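Local structure of single-strand binding protein (Thermus aquaticus, 2FXQ) at the interface of chains A and B. The protein binds single-stranded DNA as a homodimer, each subunit carrying two OB-fold domains, and serves DNA replication, recombination and repair. Numbering follows the deposited sequence. Chains: chain A/B, Single-strand binding protein.

The interface of chains A and B. Residues chain A 77, 79, 103, 105-107; chain B 5, 132, 134, 196, 227.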
ATOM      1  N   PHE A  77       3.312 -12.159  -5.029  1.00 15.83           N
ATOM      2  CA  PHE A  77       2.649 -10.898  -4.719  1.00 14.73           C
ATOM      3  C   PHE A  77       1.136 -11.141  -4.727  1.00 15.19           C
ATOM      4  O   PHE A  77       0.598 -11.804  -5.605  1.00 16.15           O
ATOM      5  CB  PHE A  77       3.041  -9.852  -5.823  1.00 13.99           C
ATOM      6  CG  PHE A  77       2.257  -8.574  -5.751  1.00 16.33           C
ATOM      7  CD1 PHE A  77       2.414  -7.764  -4.689  1.00 18.96           C
ATOM      8  CD2 PHE A  77       1.377  -8.204  -6.755  1.00 23.53           C
ATOM      9  CE1 PHE A  77       1.695  -6.524  -4.586  1.00 20.62           C
ATOM     10  CE2 PHE A  77       0.658  -6.968  -6.700  1.00 21.76           C
ATOM     11  CZ  PHE A  77       0.842  -6.131  -5.618  1.00 17.55           C
ATOM     12  N   GLU A  79      -2.822  -9.360  -3.963  1.00 13.26           N
ATOM     13  CA  GLU A  79      -3.762  -8.362  -3.478  1.00 16.19           C
ATOM     14  C   GLU A  79      -5.093  -9.030  -3.175  1.00 18.57           C
ATOM     15  O   GLU A  79      -5.558  -9.911  -3.910  1.00 19.47           O
ATOM     16  CB  GLU A  79      -3.990  -7.236  -4.526  1.00 17.25           C
ATOM     17  CG  GLU A  79      -2.723  -6.404  -4.775  1.00 18.33           C
ATOM     18  CD  GLU A  79      -2.973  -5.105  -5.553  1.00 23.31           C
ATOM     19  OE1 GLU A  79      -1.999  -4.298  -5.727  1.00 19.84           O
ATOM     20  OE2 GLU A  79      -4.149  -4.848  -5.877  1.00 20.36           O
ATOM     21  N   PHE A 103      -6.184 -11.390  -6.789  1.00 21.11           N
ATOM     22  CA  PHE A 103      -5.309 -12.021  -7.818  1.00 23.63           C
ATOM     23  C   PHE A 103      -3.954 -12.171  -7.179  1.00 23.24           C
ATOM     24  O   PHE A 103      -3.675 -11.563  -6.124  1.00 18.95           O
ATOM     25  CB  PHE A 103      -5.131 -11.146  -9.085  1.00 26.00           C
ATOM     26  CG  PHE A 103      -4.478  -9.799  -8.811  1.00 25.48           C
ATOM     27  CD1 PHE A 103      -3.099  -9.651  -8.891  1.00 28.82           C
ATOM     28  CD2 PHE A 103      -5.249  -8.703  -8.486  1.00 28.46           C
ATOM     29  CE1 PHE A 103      -2.512  -8.470  -8.585  1.00 24.27           C
ATOM     30  CE2 PHE A 103      -4.673  -7.470  -8.260  1.00 31.59           C
ATOM     31  CZ  PHE A 103      -3.314  -7.355  -8.280  1.00 24.50           C
ATOM     32  N   ASP A 105       0.448 -12.556  -8.406  1.00 19.99           N
ATOM     33  CA  ASP A 105       1.461 -12.552  -9.483  1.00 20.64           C
ATOM     34  C   ASP A 105       2.674 -13.197  -8.873  1.00 21.58           C
ATOM     35  O   ASP A 105       3.339 -12.619  -8.003  1.00 17.47           O
ATOM     36  CB  ASP A 105       1.799 -11.106  -9.879  1.00 25.54           C
ATOM     37  CG  ASP A 105       0.695 -10.430 -10.674  1.00 35.18           C
ATOM     38  OD1 ASP A 105       0.170  -9.392 -10.205  1.00 36.02           O
ATOM     39  OD2 ASP A 105       0.315 -10.834 -11.796  1.00 37.24           O
ATOM     40  N   PRO A 106       2.960 -14.442  -9.235  1.00 20.11           N
ATOM     41  CA  PRO A 106       4.174 -15.099  -8.804  1.00 17.33           C
ATOM     42  C   PRO A 106       5.395 -14.341  -9.307  1.00 17.75           C
ATOM     43  O   PRO A 106       5.350 -13.769 -10.409  1.00 19.30           O
ATOM     44  CB  PRO A 106       4.061 -16.476  -9.522  1.00 22.19           C
ATOM     45  CG  PRO A 106       2.642 -16.633  -9.795  1.00 23.73           C
ATOM     46  CD  PRO A 106       2.111 -15.309 -10.098  1.00 25.90           C
ATOM     47  N   LEU A 107       6.497 -14.369  -8.581  1.00 17.06           N
ATOM     48  CA  LEU A 107       7.632 -13.533  -8.880  1.00 15.86           C
ATOM     49  C   LEU A 107       8.815 -14.460  -9.054  1.00 24.25           C
ATOM     50  O   LEU A 107       8.778 -15.591  -8.534  1.00 21.81           O
ATOM     51  CB  LEU A 107       7.942 -12.580  -7.745  1.00 13.06           C
ATOM     52  CG  LEU A 107       6.708 -11.750  -7.340  1.00 13.72           C
ATOM     53  CD1 LEU A 107       7.028 -10.863  -6.079  1.00 18.77           C
ATOM     54  CD2 LEU A 107       6.390 -10.787  -8.534  1.00 16.16           C
TER
ATOM     55  N   LEU B   5      -0.646  -3.122 -13.749  1.00 19.59           N
ATOM     56  CA  LEU B   5      -1.234  -2.539 -12.544  1.00 19.07           C
ATOM     57  C   LEU B   5      -0.778  -1.125 -12.494  1.00 19.67           C
ATOM     58  O   LEU B   5       0.388  -0.839 -12.851  1.00 16.79           O
ATOM     59  CB  LEU B   5      -0.672  -3.229 -11.259  1.00 19.26           C
ATOM     60  CG  LEU B   5      -1.214  -4.579 -10.878  1.00 29.06           C
ATOM     61  CD1 LEU B   5      -0.375  -5.041  -9.663  1.00 21.27           C
ATOM     62  CD2 LEU B   5      -2.729  -4.488 -10.572  1.00 28.47           C
ATOM     63  N   ILE B 132       1.995   1.255  -6.821  1.00 15.98           N
ATOM     64  CA  ILE B 132       2.265  -0.121  -7.254  1.00 16.34           C
ATOM     65  C   ILE B 132       2.081  -0.104  -8.776  1.00 18.69           C
ATOM     66  O   ILE B 132       0.997   0.273  -9.277  1.00 19.50           O
ATOM     67  CB  ILE B 132       1.333  -1.109  -6.599  1.00 17.38           C
ATOM     68  CG1 ILE B 132       1.543  -1.072  -5.068  1.00 17.53           C
ATOM     69  CG2 ILE B 132       1.655  -2.568  -7.147  1.00 17.78           C
ATOM     70  CD1 ILE B 132       0.541  -2.075  -4.270  1.00 21.02           C
ATOM     71  N   MET B 134       2.778  -2.503 -12.426  1.00 17.34           N
ATOM     72  CA  MET B 134       3.349  -3.706 -13.034  1.00 16.20           C
ATOM     73  C   MET B 134       3.216  -3.503 -14.522  1.00 22.22           C
ATOM     74  O   MET B 134       2.100  -3.163 -15.032  1.00 21.33           O
ATOM     75  CB  MET B 134       2.577  -4.959 -12.640  1.00 17.43           C
ATOM     76  CG  MET B 134       3.443  -6.299 -13.011  1.00 28.72           C
ATOM     77  SD  MET B 134       2.610  -7.689 -12.331  1.00 39.93           S
ATOM     78  CE  MET B 134       3.336  -7.918 -10.787  1.00 46.70           C
ATOM     79  N   LEU B 196       7.565  -5.560 -11.617  1.00 16.61           N
ATOM     80  CA  LEU B 196       6.673  -5.038 -10.559  1.00 16.01           C
ATOM     81  C   LEU B 196       7.415  -3.960  -9.761  1.00 15.76           C
ATOM     82  O   LEU B 196       8.560  -4.189  -9.340  1.00 17.71           O
ATOM     83  CB  LEU B 196       6.324  -6.217  -9.623  1.00 13.87           C
ATOM     84  CG  LEU B 196       5.572  -5.852  -8.295  1.00 17.17           C
ATOM     85  CD1 LEU B 196       4.175  -5.277  -8.637  1.00 19.09           C
ATOM     86  CD2 LEU B 196       5.393  -7.096  -7.432  1.00 17.90           C
ATOM     87  N   PRO B 227       7.905 -10.387 -12.358  1.00 29.46           N
ATOM     88  CA  PRO B 227       6.775 -11.306 -12.431  1.00 30.35           C
ATOM     89  C   PRO B 227       7.203 -12.503 -13.289  1.00 36.64           C
ATOM     90  O   PRO B 227       8.038 -12.361 -14.178  1.00 30.85           O
ATOM     91  CB  PRO B 227       5.688 -10.495 -13.131  1.00 32.17           C
ATOM     92  CG  PRO B 227       6.434  -9.427 -13.868  1.00 38.56           C
ATOM     93  CD  PRO B 227       7.646  -9.111 -13.072  1.00 33.46           C
TER
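A:Phe77 and B:Leu5 meet tip to tip at the centre of this patch of the SSB homodimer, where sheets of OB folds from the two subunits pack against each other. The ring atom CE2 of A:Phe77 lies 3.7 Å from the methyl CD1 of B:Leu5. That ring, on strand 75-84, reaches chain B because its CG is anti to the backbone N (chi1 171°). B:Leu196 covers one face with CD2, 3.8 Å above the plane and offset toward the rim on the CB side, while B:Ile132 brings CG2 to the far end, 4.0 Å from CZ. B:Leu5 is shared: its other methyl, CD2, touches CZ of A:Phe103 at 3.7 Å, so its forked end bridges two aromatic rings.

Next to this apolar core sits a carboxylate. A:Asp105 places OD1 at the edge of the A:Phe77 ring, in its plane, where the partly positive rim hydrogens would suit an oxygen. From chain B the thioether of B:Met134, bent at its last torsion (chi3 -93°), comes tip to tip with the acid and sets CE 3.5 Å from OD1. The contact is van der Waals in kind; no polar atom of one chain bonds to the other in this patch. An alanine in place of A:Asp105 would probably leave a gap beside the ring edge and set the end of B:Met134 free to turn.

Packing is sparser at both margins. On one, A:Glu79 stretches out and its OE1 merely brushes CD1 of B:Ile132, with little surface hidden. On the other, A:Leu107 pairs with B:Pro227 as an antiparallel beta bridge, and its CD2 stands 4.0 Å from CD2 of B:Leu196, the two side chains crossing at about a right angle. A:Pro106 adds little beyond its carbonyl O against CA of B:Pro227. Two-fold symmetry repeats the whole arrangement with the chains exchanged.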